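Local coordinates for beta-lactamase domain protein (Burkholderia ambifaria, PDB 5I0P) that binds two zinc ions in a metallo-beta-lactamase fold and is probably a metal-dependent hydrolase whose substrate is not established, at residues A[100-105]-A[212-217]; A[129-134]-A[189-194]; A[23-28]-A[37-42]; A[66-71]-A[93-98]. All coordinates share one frame; numbering follows the deposited sequence.

From the N terminus, contact 3 closes first: residues 23-28 pack on strand 37-43, with the short strand 31-34 among the residues between them. Contact 4 follows, pairing strands 63-69 and 95-99, which helix 76-88 connects; Arg38 of contact 3 packs on Trp66 of contact 4. Both loops are complete before contact 1 opens at residue 100, just beyond strand 95-99. Contact 1 spans the longest separation and encloses contact 2, which adds strand 190-192 to the edge of the seven-stranded sheet that contacts 3 and 4 also reach. Contact 1 joins that sheet to the six-stranded one across a zinc ion. Glu133 links contacts 1 and 2, and Asp70 links contacts 1 and 4.

Contact 1: A[100-105]-A[212-217]; sequences VTHCHP and GHSPEH. With ZN (zinc ion), chain E.
His102 and His104 meet His213 at a zinc ion. The His102 side chain starts with CB 3.5 Å from Ser214 OG, and its CG lies between the backbone N and the carbonyl carbon (chi1 68°), which turns the ring toward the metal. From CG through ND1 to CE1 one face of the ring is covered by His217, whose CD2 approaches ND1 to 3.2 Å; the two planes are inclined at 41°. ND1 donates to Thr101 OG1 at 2.9 Å, a bond that helps fix the ring rotation; CD2 meets His213 CD2, and at the tip NE2 binds zinc at 2.4 Å.

His104 binds the same ion through ND1 at 2.1 Å, and His213 through NE2 at 2.3 Å. The edge of the His104 ring, led by CE1, is directed at the face of His213 in an offset edge-to-face pair with planes at 87°. On its other nitrogen, His104 NE2 donates to a water at 3.0 Å. Asp232 completes this first zinc site and also binds the second, the two-metal arrangement of the metallo-beta-lactamase superfamily, with His102 and His104 in its HxHxDH motif. In the second shell, His213 ND1 bonds to Asn241 O and Ser214 OG to Glu133. The two loops follow strands 95-99 and 203-210 of the two sheets, with Glu133 and Phe136 of helix 131-141 packed against them.

Contact 2: A[129-134]-A[189-194]; sequences MTLGEY and YRRLRE
Tyr189 lays its ring over that of Tyr134 in an offset stack, centroids 4.3 Å apart and planes only 10° from parallel. The pair flanks the edge of the seven-stranded sheet of the metallo-beta-lactamase fold, where strand 190-192 runs parallel to strand 126-130. The offset sets the CB of each tyrosine over the other ring's face, giving two CH-pi contacts. Tyr134 reaches back from the first turn of helix 131-141 with CG anti to its backbone N (chi1 177°), and its hydroxyl bonds to Pro186 O. The edge of the Tyr189 ring faces Met129 O in plane, while its OH lies 3.5 Å from Leu131 CG.

Two backbone bonds join the strands: Met129 N donates to Arg190 O, and Leu192 N to Met129 O at 2.8 Å. The second is nearly straight at its hydrogen, although the donor stands well above the carbonyl plane. Where strand gives way to helix, Thr130 is the N-cap: its OG1 accepts a weak bond from Glu133 N and is also bonded to Glu216 O. Leu192 O meanwhile touches Thr130 CA in a CA-H...O contact.

The extended Arg191 side chain crosses Leu131 at a slant; Leu131 CD1 sits 3.3 Å from Arg191 CZ, centred over one guanidinium face, with Arg193 CD over the opposite one. One water accepts from Leu131 N and Arg191 NE and donates to Leu192 O at 2.6 Å.

Contact 3: A[23-28]-A[37-42]; sequences TLPAAG and VRWLRM
Pro25 and Trp39 form the apolar centre of this contact. The proline side chain crosses the indole at about a right angle, with CD directly above the six-membered ring, 3.3 Å from its centroid and 7° off the normal, a CH-pi contact. Pro25 CG lies over the five-membered ring and comes within 4.0 Å of Arg41 CB. At the far end of the indole, Trp39 CH2 meets Thr23 O at 3.3 Å. Trp39 CG is anti to the backbone N (chi1 170°), which carries the indole beside the strand and under the incoming proline.

Leu24 packs a methyl on a charged group. Its CD2 sits centrally above one face of the Arg41 guanidinium, 3.6 Å from Arg41 CZ; the bend at chi3 (-80°) turns the guanidinium so that this face meets Leu24. The extended 23-28 loop thereby packs on strand 37-43, the neighbour of strand 31-34 near one edge of the seven-stranded sheet in this metallo-beta-lactamase fold. Phe31 of that edge strand touches both Pro25 and Trp39.

The polar links between the segments run through water. One molecule accepts from Arg41 N at 2.7 Å and lies 2.9 Å from Ala26 O. A second accepts from Gly28 N and donates weakly to Arg41 O. Asn52 OD1 receives the Trp39 NE1 bond and a weaker one from Arg41 NH2, at the indole edge.

Contact 4: A[66-71]-A[93-98]; sequences WTIVDC and LPVLRV
Arg97 NE donates to Thr67 OG1 at 3.0 Å, with the oxygen in the guanidinium plane and the bond nearly straight at 171°. The same hydroxyl is also bonded to Asp58 OD2, which forms a salt bridge with Arg97 NH2, so the carboxylate probably orients both side chains; NH2 reaches Lys199 O as well. Along the backbone, Trp66 N donates to Pro94 O, Leu96 N to Trp66 O at 2.8 Å, and Ile68 N to Arg97 O at 3.1 Å. These bonds join the parallel strands of a beta-alpha-beta unit, strands 63-69 and 95-99 connected through helix 76-88, within the metallo-beta-lactamase fold. On the sheet face opposite Thr67 and Arg97, Ile68 CD1 packs against Val95 CG2 at 3.6 Å. Farther along, Cys71 SG meets Val98 CG1 at 3.8 Å, with Leu114 touching both residues. Leu93 CB comes within 3.6 Å of Trp66 NE1, which itself bonds to Leu90 O.

Contact 1: A[100-105]-A[212-217]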
loop_
_atom_site.group_PDB
_atom_site.type_symbol
_atom_site.label_atom_id
_atom_site.label_comp_id
_atom_site.label_asym_id
_atom_site.label_seq_id
_atom_site.Cartn_x
_atom_site.Cartn_y
_atom_site.Cartn_z
ATOM N N VAL A 100 0.896 -2.297 10.861
ATOM C CA VAL A 100 1.308 -1.640 9.620
ATOM C C VAL A 100 1.033 -2.539 8.411
ATOM O O VAL A 100 1.447 -3.704 8.383
ATOM C CB VAL A 100 2.789 -1.226 9.673
ATOM C CG1 VAL A 100 3.269 -0.782 8.284
ATOM C CG2 VAL A 100 2.952 -0.119 10.703
ATOM N N THR A 101 0.359 -1.987 7.399
ATOM C CA THR A 101 -0.015 -2.793 6.242
ATOM C C THR A 101 1.196 -3.194 5.395
ATOM O O THR A 101 1.243 -4.307 4.848
ATOM C CB THR A 101 -1.048 -2.032 5.387
ATOM O OG1 THR A 101 -0.536 -0.753 4.987
ATOM C CG2 THR A 101 -2.340 -1.841 6.122
ATOM N N HIS A 102 2.156 -2.296 5.237
ATOM C CA HIS A 102 3.274 -2.551 4.356
ATOM C C HIS A 102 4.268 -1.415 4.558
ATOM O O HIS A 102 3.965 -0.428 5.236
ATOM C CB HIS A 102 2.833 -2.708 2.890
ATOM C CG HIS A 102 2.311 -1.460 2.228
ATOM N ND1 HIS A 102 1.125 -0.848 2.584
ATOM C CD2 HIS A 102 2.804 -0.740 1.191
ATOM C CE1 HIS A 102 0.912 0.192 1.802
ATOM N NE2 HIS A 102 1.918 0.278 0.950
ATOM N N CYS A 103 5.470 -1.568 3.984
ATOM C CA CYS A 103 6.610 -0.773 4.432
ATOM C C CYS A 103 6.775 0.559 3.710
ATOM O O CYS A 103 7.765 1.264 3.971
ATOM C CB CYS A 103 7.913 -1.577 4.293
ATOM S SG CYS A 103 8.419 -1.880 2.577
ATOM N N HIS A 104 5.866 0.926 2.806
ATOM C CA HIS A 104 6.027 2.219 2.137
ATOM C C HIS A 104 5.973 3.350 3.163
ATOM O O HIS A 104 5.250 3.271 4.176
ATOM C CB HIS A 104 4.984 2.416 1.039
ATOM C CG HIS A 104 5.219 1.520 -0.139
ATOM N ND1 HIS A 104 4.227 1.149 -1.016
ATOM C CD2 HIS A 104 6.334 0.872 -0.544
ATOM C CE1 HIS A 104 4.723 0.324 -1.920
ATOM N NE2 HIS A 104 6.000 0.141 -1.658
ATOM N N PRO A 105 6.751 4.406 2.925
ATOM C CA PRO A 105 7.023 5.395 3.984
ATOM C C PRO A 105 5.768 6.066 4.560
ATOM O O PRO A 105 5.746 6.411 5.757
ATOM C CB PRO A 105 7.916 6.418 3.274
ATOM C CG PRO A 105 8.400 5.735 2.090
ATOM C CD PRO A 105 7.383 4.765 1.653
ATOM N N GLY A 212 3.018 -7.773 -5.408
ATOM C CA GLY A 212 3.150 -6.952 -6.593
ATOM C C GLY A 212 3.340 -5.477 -6.323
ATOM O O GLY A 212 4.071 -4.801 -7.052
ATOM N N HIS A 213 2.672 -4.957 -5.295
ATOM C CA HIS A 213 2.884 -3.587 -4.837
ATOM C C HIS A 213 4.046 -3.494 -3.846
ATOM O O HIS A 213 4.826 -2.540 -3.880
ATOM C CB HIS A 213 1.575 -3.052 -4.238
ATOM C CG HIS A 213 1.683 -1.680 -3.658
ATOM N ND1 HIS A 213 1.903 -0.556 -4.428
ATOM C CD2 HIS A 213 1.540 -1.242 -2.386
ATOM C CE1 HIS A 213 1.946 0.508 -3.645
ATOM N NE2 HIS A 213 1.715 0.120 -2.402
ATOM N N SER A 214 4.203 -4.507 -3.006
ATOM C CA SER A 214 5.190 -4.530 -1.932
ATOM C C SER A 214 5.433 -5.994 -1.569
ATOM O O SER A 214 4.699 -6.879 -2.043
ATOM C CB SER A 214 4.700 -3.734 -0.708
ATOM O OG SER A 214 3.500 -4.280 -0.183
ATOM N N PRO A 215 6.465 -6.285 -0.748
ATOM C CA PRO A 215 6.838 -7.690 -0.519
ATOM C C PRO A 215 5.689 -8.592 -0.107
ATOM O O PRO A 215 5.518 -9.686 -0.674
ATOM C CB PRO A 215 7.877 -7.583 0.610
ATOM C CG PRO A 215 8.500 -6.302 0.427
ATOM C CD PRO A 215 7.430 -5.381 -0.096
ATOM N N GLU A 216 4.891 -8.150 0.868
ATOM C CA GLU A 216 3.922 -9.006 1.532
ATOM C C GLU A 216 2.880 -8.123 2.204
ATOM O O GLU A 216 2.859 -7.991 3.438
ATOM C CB GLU A 216 4.619 -9.920 2.551
ATOM C CG GLU A 216 3.724 -11.031 3.097
ATOM C CD GLU A 216 4.355 -11.831 4.276
ATOM O OE1 GLU A 216 5.556 -11.653 4.619
ATOM O OE2 GLU A 216 3.636 -12.666 4.854
ATOM N N HIS A 217 2.025 -7.513 1.387
ATOM C CA HIS A 217 1.141 -6.444 1.843
ATOM C C HIS A 217 0.031 -6.998 2.721
ATOM O O HIS A 217 -0.625 -7.985 2.368
ATOM C CB HIS A 217 0.561 -5.721 0.633
ATOM C CG HIS A 217 -0.391 -4.620 0.985
ATOM N ND1 HIS A 217 -1.687 -4.862 1.404
ATOM C CD2 HIS A 217 -0.245 -3.273 0.962
ATOM C CE1 HIS A 217 -2.285 -3.710 1.649
ATOM N NE2 HIS A 217 -1.440 -2.730 1.368
HETATM ZN ZN ZN E . 2.246 1.765 -0.926
HETATM O O HOH W 1 7.957 -1.967 -2.602
#

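Contact 2: A[129-134]-A[189-194]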
loop_
_atom_site.group_PDB
_atom_site.type_symbol
_atom_site.label_atom_id
_atom_site.label_comp_id
_atom_site.label_asym_id
_atom_site.label_seq_id
_atom_site.Cartn_x
_atom_site.Cartn_y
_atom_site.Cartn_z
ATOM N N MET A 129 3.428 -6.448 11.923
ATOM C CA MET A 129 3.752 -6.295 10.503
ATOM C C MET A 129 4.081 -7.669 9.916
ATOM O O MET A 129 4.432 -8.612 10.639
ATOM C CB MET A 129 4.928 -5.333 10.329
ATOM C CG MET A 129 5.086 -4.646 9.011
ATOM S SD MET A 129 6.299 -3.328 9.247
ATOM C CE MET A 129 6.417 -2.578 7.610
ATOM N N THR A 130 3.971 -7.781 8.601
ATOM C CA THR A 130 4.423 -9.014 7.974
ATOM C C THR A 130 5.944 -9.021 7.895
ATOM O O THR A 130 6.598 -7.969 7.904
ATOM C CB THR A 130 3.853 -9.208 6.566
ATOM O OG1 THR A 130 4.343 -8.181 5.699
ATOM C CG2 THR A 130 2.321 -9.253 6.565
ATOM N N LEU A 131 6.498 -10.235 7.848
ATOM C CA LEU A 131 7.945 -10.412 7.794
ATOM C C LEU A 131 8.551 -9.745 6.559
ATOM O O LEU A 131 9.612 -9.115 6.648
ATOM C CB LEU A 131 8.284 -11.897 7.817
ATOM C CG LEU A 131 9.778 -12.248 7.881
ATOM C CD1 LEU A 131 9.998 -13.532 8.701
ATOM C CD2 LEU A 131 10.438 -12.398 6.492
ATOM N N GLY A 132 7.943 -9.944 5.377
ATOM C CA GLY A 132 8.519 -9.356 4.180
ATOM C C GLY A 132 8.563 -7.839 4.254
ATOM O O GLY A 132 9.582 -7.221 3.949
ATOM N N GLU A 133 7.484 -7.225 4.728
ATOM C CA GLU A 133 7.451 -5.770 4.801
ATOM C C GLU A 133 8.413 -5.251 5.852
ATOM O O GLU A 133 9.186 -4.326 5.589
ATOM C CB GLU A 133 6.023 -5.286 5.097
ATOM C CG GLU A 133 5.007 -5.736 4.056
ATOM C CD GLU A 133 5.178 -5.003 2.727
ATOM O OE1 GLU A 133 5.827 -3.927 2.725
ATOM O OE2 GLU A 133 4.649 -5.487 1.693
ATOM N N TYR A 134 8.415 -5.870 7.037
ATOM C CA TYR A 134 9.299 -5.402 8.092
ATOM C C TYR A 134 10.755 -5.525 7.672
ATOM O O TYR A 134 11.515 -4.557 7.749
ATOM C CB TYR A 134 9.034 -6.180 9.377
ATOM C CG TYR A 134 9.978 -5.778 10.490
ATOM C CD1 TYR A 134 9.824 -4.589 11.169
ATOM C CD2 TYR A 134 11.046 -6.568 10.820
ATOM C CE1 TYR A 134 10.720 -4.223 12.182
ATOM C CE2 TYR A 134 11.946 -6.211 11.797
ATOM C CZ TYR A 134 11.785 -5.045 12.490
ATOM O OH TYR A 134 12.696 -4.712 13.493
ATOM N N TYR A 189 9.336 -6.807 16.316
ATOM C CA TYR A 189 7.999 -6.804 15.759
ATOM C C TYR A 189 7.317 -8.111 16.105
ATOM O O TYR A 189 7.964 -9.081 16.478
ATOM C CB TYR A 189 8.040 -6.567 14.238
ATOM C CG TYR A 189 8.346 -7.789 13.423
ATOM C CD1 TYR A 189 9.535 -8.468 13.596
ATOM C CD2 TYR A 189 7.467 -8.237 12.446
ATOM C CE1 TYR A 189 9.833 -9.572 12.833
ATOM C CE2 TYR A 189 7.746 -9.337 11.686
ATOM C CZ TYR A 189 8.937 -10.002 11.888
ATOM O OH TYR A 189 9.241 -11.103 11.167
ATOM N N ARG A 190 5.988 -8.082 16.050
ATOM C CA ARG A 190 5.147 -9.268 16.117
ATOM C C ARG A 190 4.675 -9.577 14.702
ATOM O O ARG A 190 4.031 -8.727 14.061
ATOM C CB ARG A 190 3.965 -9.026 17.054
ATOM C CG ARG A 190 3.048 -10.214 17.252
ATOM C CD ARG A 190 3.055 -10.609 18.708
ATOM N NE ARG A 190 2.015 -11.577 19.045
ATOM C CZ ARG A 190 1.417 -11.601 20.226
ATOM N NH1 ARG A 190 1.764 -10.713 21.142
ATOM N NH2 ARG A 190 0.467 -12.482 20.472
ATOM N N ARG A 191 5.006 -10.765 14.212
ATOM C CA ARG A 191 4.815 -11.096 12.809
ATOM C C ARG A 191 3.356 -11.429 12.498
ATOM O O ARG A 191 2.713 -12.218 13.208
ATOM C CB ARG A 191 5.716 -12.261 12.418
ATOM C CG ARG A 191 5.560 -12.712 10.972
ATOM C CD ARG A 191 6.407 -13.918 10.745
ATOM N NE ARG A 191 6.577 -14.252 9.346
ATOM C CZ ARG A 191 7.221 -15.335 8.957
ATOM N NH1 ARG A 191 7.683 -16.138 9.902
ATOM N NH2 ARG A 191 7.405 -15.611 7.663
ATOM N N LEU A 192 2.831 -10.781 11.465
ATOM C CA LEU A 192 1.549 -11.106 10.851
ATOM C C LEU A 192 1.773 -11.998 9.643
ATOM O O LEU A 192 2.705 -11.779 8.861
ATOM C CB LEU A 192 0.834 -9.844 10.380
ATOM C CG LEU A 192 0.447 -8.801 11.418
ATOM C CD1 LEU A 192 0.106 -7.464 10.688
ATOM C CD2 LEU A 192 -0.713 -9.307 12.287
ATOM N N ARG A 193 0.911 -12.994 9.479
ATOM C CA ARG A 193 1.003 -13.891 8.339
ATOM C C ARG A 193 -0.353 -14.109 7.687
ATOM O O ARG A 193 -1.410 -14.000 8.317
ATOM C CB ARG A 193 1.595 -15.254 8.722
ATOM C CG ARG A 193 3.042 -15.222 9.144
ATOM C CD ARG A 193 3.608 -16.629 9.438
ATOM N NE ARG A 193 3.550 -17.515 8.278
ATOM C CZ ARG A 193 2.824 -18.624 8.233
ATOM N NH1 ARG A 193 2.097 -18.988 9.282
ATOM N NH2 ARG A 193 2.824 -19.372 7.136
ATOM N N GLU A 194 -0.280 -14.497 6.420
ATOM C CA GLU A 194 -1.458 -14.847 5.645
ATOM C C GLU A 194 -2.383 -15.783 6.408
ATOM O O GLU A 194 -1.977 -16.858 6.851
ATOM C CB GLU A 194 -1.020 -15.513 4.333
ATOM C CG GLU A 194 -2.168 -16.221 3.649
ATOM C CD GLU A 194 -3.220 -15.243 3.182
ATOM O OE1 GLU A 194 -2.844 -14.081 2.905
ATOM O OE2 GLU A 194 -4.414 -15.622 3.122
HETATM O O HOH W 2 4.825 -12.636 7.576
#

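Contact 3: A[23-28]-A[37-42]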
loop_
_atom_site.group_PDB
_atom_site.type_symbol
_atom_site.label_atom_id
_atom_site.label_comp_id
_atom_site.label_asym_id
_atom_site.label_seq_id
_atom_site.Cartn_x
_atom_site.Cartn_y
_atom_site.Cartn_z
ATOM N N THR A 23 -17.825 13.592 3.278
ATOM C CA THR A 23 -17.131 13.544 4.550
ATOM C C THR A 23 -15.669 13.213 4.343
ATOM O O THR A 23 -15.324 12.250 3.647
ATOM C CB THR A 23 -17.763 12.497 5.451
ATOM O OG1 THR A 23 -19.109 12.877 5.715
ATOM C CG2 THR A 23 -16.983 12.364 6.754
ATOM N N LEU A 24 -14.818 14.059 4.915
ATOM C CA LEU A 24 -13.399 13.857 5.036
ATOM C C LEU A 24 -13.149 14.287 6.469
ATOM O O LEU A 24 -13.479 15.428 6.827
ATOM C CB LEU A 24 -12.597 14.713 4.071
ATOM C CG LEU A 24 -12.868 14.514 2.608
ATOM C CD1 LEU A 24 -12.379 15.764 1.869
ATOM C CD2 LEU A 24 -12.045 13.272 2.215
ATOM N N PRO A 25 -12.507 13.468 7.282
ATOM C CA PRO A 25 -12.169 13.928 8.627
ATOM C C PRO A 25 -11.145 15.046 8.573
ATOM O O PRO A 25 -10.216 15.017 7.767
ATOM C CB PRO A 25 -11.644 12.661 9.324
ATOM C CG PRO A 25 -11.155 11.790 8.250
ATOM C CD PRO A 25 -12.040 12.091 7.035
ATOM N N ALA A 26 -11.346 16.048 9.420
ATOM C CA ALA A 26 -10.386 17.127 9.579
ATOM C C ALA A 26 -9.095 16.620 10.202
ATOM O O ALA A 26 -9.075 15.635 10.940
ATOM C CB ALA A 26 -10.968 18.217 10.476
ATOM N N ALA A 27 -7.998 17.294 9.877
ATOM C CA ALA A 27 -6.718 16.898 10.442
ATOM C C ALA A 27 -6.763 17.060 11.951
ATOM O O ALA A 27 -7.257 18.066 12.463
ATOM C CB ALA A 27 -5.567 17.726 9.862
ATOM N N GLY A 28 -6.266 16.064 12.658
ATOM C CA GLY A 28 -6.312 16.066 14.095
ATOM C C GLY A 28 -7.581 15.525 14.670
ATOM O O GLY A 28 -7.734 15.533 15.887
ATOM N N VAL A 37 -14.518 1.767 14.792
ATOM C CA VAL A 37 -13.532 1.979 13.724
ATOM C C VAL A 37 -13.523 3.453 13.367
ATOM O O VAL A 37 -14.533 3.996 12.890
ATOM C CB VAL A 37 -13.803 1.114 12.493
ATOM C CG1 VAL A 37 -12.651 1.240 11.511
ATOM C CG2 VAL A 37 -13.947 -0.307 12.916
ATOM N N ARG A 38 -12.403 4.111 13.641
ATOM C CA ARG A 38 -12.265 5.544 13.401
ATOM C C ARG A 38 -11.275 5.829 12.276
ATOM O O ARG A 38 -10.236 5.164 12.146
ATOM C CB ARG A 38 -11.839 6.249 14.670
ATOM C CG ARG A 38 -12.907 6.219 15.756
ATOM C CD ARG A 38 -12.522 7.203 16.853
ATOM N NE ARG A 38 -13.391 7.188 18.023
ATOM C CZ ARG A 38 -13.080 7.823 19.152
ATOM N NH1 ARG A 38 -11.936 8.500 19.221
ATOM N NH2 ARG A 38 -13.884 7.784 20.209
ATOM N N TRP A 39 -11.644 6.794 11.446
ATOM C CA TRP A 39 -10.913 7.190 10.244
ATOM C C TRP A 39 -10.175 8.492 10.536
ATOM O O TRP A 39 -10.781 9.470 10.980
ATOM C CB TRP A 39 -11.906 7.331 9.084
ATOM C CG TRP A 39 -11.404 7.952 7.789
ATOM C CD1 TRP A 39 -10.113 8.057 7.358
ATOM C CD2 TRP A 39 -12.214 8.557 6.770
ATOM N NE1 TRP A 39 -10.066 8.684 6.143
ATOM C CE2 TRP A 39 -11.337 9.007 5.754
ATOM C CE3 TRP A 39 -13.597 8.772 6.624
ATOM C CZ2 TRP A 39 -11.795 9.654 4.588
ATOM C CZ3 TRP A 39 -14.054 9.402 5.486
ATOM C CH2 TRP A 39 -13.149 9.849 4.482
ATOM N N LEU A 40 -8.870 8.487 10.342
ATOM C CA LEU A 40 -8.057 9.688 10.380
ATOM C C LEU A 40 -7.518 9.938 8.983
ATOM O O LEU A 40 -7.268 8.989 8.220
ATOM C CB LEU A 40 -6.854 9.562 11.296
ATOM C CG LEU A 40 -6.607 8.865 12.625
ATOM C CD1 LEU A 40 -7.129 7.435 12.766
ATOM C CD2 LEU A 40 -5.102 8.863 12.679
ATOM N N ARG A 41 -7.274 11.204 8.657
ATOM C CA ARG A 41 -6.658 11.519 7.370
ATOM C C ARG A 41 -5.470 12.435 7.586
ATOM O O ARG A 41 -5.595 13.475 8.230
ATOM C CB ARG A 41 -7.651 12.159 6.388
ATOM C CG ARG A 41 -6.982 12.644 5.115
ATOM C CD ARG A 41 -7.990 13.248 4.119
ATOM N NE ARG A 41 -8.604 12.123 3.464
ATOM C CZ ARG A 41 -8.688 11.917 2.161
ATOM N NH1 ARG A 41 -8.229 12.791 1.278
ATOM N NH2 ARG A 41 -9.257 10.798 1.757
ATOM N N MET A 42 -4.315 12.037 7.070
ATOM C CA MET A 42 -3.102 12.808 7.256
ATOM C C MET A 42 -2.639 13.456 5.944
ATOM O O MET A 42 -2.731 12.848 4.871
ATOM C CB MET A 42 -1.978 11.923 7.805
ATOM C CG MET A 42 -2.207 11.450 9.285
ATOM S SD MET A 42 -2.211 12.865 10.453
ATOM C CE MET A 42 -2.094 11.852 11.961
HETATM O O HOH W 3 -7.667 13.150 10.455
HETATM O O HOH W 4 -5.312 13.596 11.558
#

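Contact 4: A[66-71]-A[93-98]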
loop_
_atom_site.group_PDB
_atom_site.type_symbol
_atom_site.label_atom_id
_atom_site.label_comp_id
_atom_site.label_asym_id
_atom_site.label_seq_id
_atom_site.Cartn_x
_atom_site.Cartn_y
_atom_site.Cartn_z
ATOM N N TRP A 66 -6.553 1.332 21.881
ATOM C CA TRP A 66 -6.648 1.495 20.447
ATOM C C TRP A 66 -5.527 0.733 19.762
ATOM O O TRP A 66 -4.367 0.779 20.187
ATOM C CB TRP A 66 -6.569 2.986 20.090
ATOM C CG TRP A 66 -7.651 3.772 20.813
ATOM C CD1 TRP A 66 -7.564 4.365 22.063
ATOM C CD2 TRP A 66 -8.969 4.032 20.345
ATOM N NE1 TRP A 66 -8.756 4.957 22.389
ATOM C CE2 TRP A 66 -9.633 4.779 21.349
ATOM C CE3 TRP A 66 -9.663 3.702 19.175
ATOM C CZ2 TRP A 66 -10.951 5.195 21.215
ATOM C CZ3 TRP A 66 -10.967 4.130 19.036
ATOM C CH2 TRP A 66 -11.606 4.864 20.064
ATOM N N THR A 67 -5.871 0.044 18.684
ATOM C CA THR A 67 -4.872 -0.472 17.769
ATOM C C THR A 67 -4.790 0.501 16.609
ATOM O O THR A 67 -5.821 0.880 16.040
ATOM C CB THR A 67 -5.214 -1.863 17.267
ATOM O OG1 THR A 67 -5.014 -2.787 18.336
ATOM C CG2 THR A 67 -4.263 -2.231 16.110
ATOM N N ILE A 68 -3.585 0.976 16.333
ATOM C CA ILE A 68 -3.351 1.862 15.206
ATOM C C ILE A 68 -3.070 1.021 13.979
ATOM O O ILE A 68 -2.301 0.056 14.042
ATOM C CB ILE A 68 -2.182 2.818 15.493
ATOM C CG1 ILE A 68 -2.574 3.825 16.579
ATOM C CG2 ILE A 68 -1.786 3.525 14.228
ATOM C CD1 ILE A 68 -1.429 4.729 16.977
ATOM N N VAL A 69 -3.677 1.381 12.856
ATOM C CA VAL A 69 -3.279 0.807 11.576
ATOM C C VAL A 69 -2.678 1.905 10.714
ATOM O O VAL A 69 -3.402 2.759 10.180
ATOM C CB VAL A 69 -4.448 0.114 10.869
ATOM C CG1 VAL A 69 -3.987 -0.479 9.510
ATOM C CG2 VAL A 69 -5.048 -0.963 11.798
ATOM N N ASP A 70 -1.351 1.834 10.540
ATOM C CA ASP A 70 -0.549 2.719 9.687
ATOM C C ASP A 70 -0.317 4.080 10.340
ATOM O O ASP A 70 -1.096 4.523 11.179
ATOM C CB ASP A 70 -1.188 2.839 8.288
ATOM C CG ASP A 70 -1.023 1.556 7.454
ATOM O OD1 ASP A 70 -0.255 0.678 7.877
ATOM O OD2 ASP A 70 -1.639 1.429 6.367
ATOM N N CYS A 71 0.744 4.764 9.928
ATOM C CA CYS A 71 1.433 5.711 10.791
ATOM C C CYS A 71 1.598 7.124 10.246
ATOM O O CYS A 71 1.735 8.063 11.040
ATOM C CB CYS A 71 2.832 5.144 11.108
ATOM S SG CYS A 71 2.784 3.463 11.703
ATOM N N LEU A 93 -7.700 6.722 26.572
ATOM C CA LEU A 93 -7.163 5.368 26.586
ATOM C C LEU A 93 -5.819 5.317 25.874
ATOM O O LEU A 93 -5.524 6.145 25.008
ATOM C CB LEU A 93 -8.134 4.405 25.902
ATOM C CG LEU A 93 -9.588 4.439 26.350
ATOM C CD1 LEU A 93 -10.359 3.294 25.697
ATOM C CD2 LEU A 93 -9.624 4.352 27.856
ATOM N N PRO A 94 -4.975 4.349 26.203
ATOM C CA PRO A 94 -3.699 4.223 25.493
ATOM C C PRO A 94 -3.854 3.504 24.164
ATOM O O PRO A 94 -4.831 2.802 23.901
ATOM C CB PRO A 94 -2.839 3.405 26.461
ATOM C CG PRO A 94 -3.844 2.522 27.139
ATOM C CD PRO A 94 -5.094 3.367 27.305
ATOM N N VAL A 95 -2.859 3.723 23.308
ATOM C CA VAL A 95 -2.623 2.838 22.180
ATOM C C VAL A 95 -2.007 1.538 22.692
ATOM O O VAL A 95 -1.110 1.549 23.547
ATOM C CB VAL A 95 -1.726 3.539 21.151
ATOM C CG1 VAL A 95 -1.152 2.543 20.191
ATOM C CG2 VAL A 95 -2.517 4.599 20.418
ATOM N N LEU A 96 -2.526 0.405 22.206
ATOM C CA LEU A 96 -2.117 -0.924 22.660
ATOM C C LEU A 96 -1.084 -1.579 21.749
ATOM O O LEU A 96 -0.327 -2.439 22.208
ATOM C CB LEU A 96 -3.344 -1.844 22.796
ATOM C CG LEU A 96 -4.452 -1.312 23.715
ATOM C CD1 LEU A 96 -5.712 -2.196 23.736
ATOM C CD2 LEU A 96 -3.887 -1.147 25.113
ATOM N N ARG A 97 -1.032 -1.195 20.482
ATOM C CA ARG A 97 -0.114 -1.775 19.516
ATOM C C ARG A 97 -0.249 -0.968 18.229
ATOM O O ARG A 97 -1.242 -0.268 18.011
ATOM C CB ARG A 97 -0.398 -3.271 19.268
ATOM C CG ARG A 97 -1.777 -3.575 18.723
ATOM C CD ARG A 97 -2.011 -5.029 18.441
ATOM N NE ARG A 97 -3.443 -5.284 18.467
ATOM C CZ ARG A 97 -4.002 -6.488 18.484
ATOM N NH1 ARG A 97 -3.228 -7.570 18.472
ATOM N NH2 ARG A 97 -5.328 -6.613 18.558
ATOM N N VAL A 98 0.776 -1.047 17.397
ATOM C CA VAL A 98 0.757 -0.401 16.099
ATOM C C VAL A 98 0.854 -1.488 15.029
ATOM O O VAL A 98 1.810 -2.284 15.015
ATOM C CB VAL A 98 1.882 0.629 15.960
ATOM C CG1 VAL A 98 1.838 1.238 14.591
ATOM C CG2 VAL A 98 1.749 1.693 17.048
#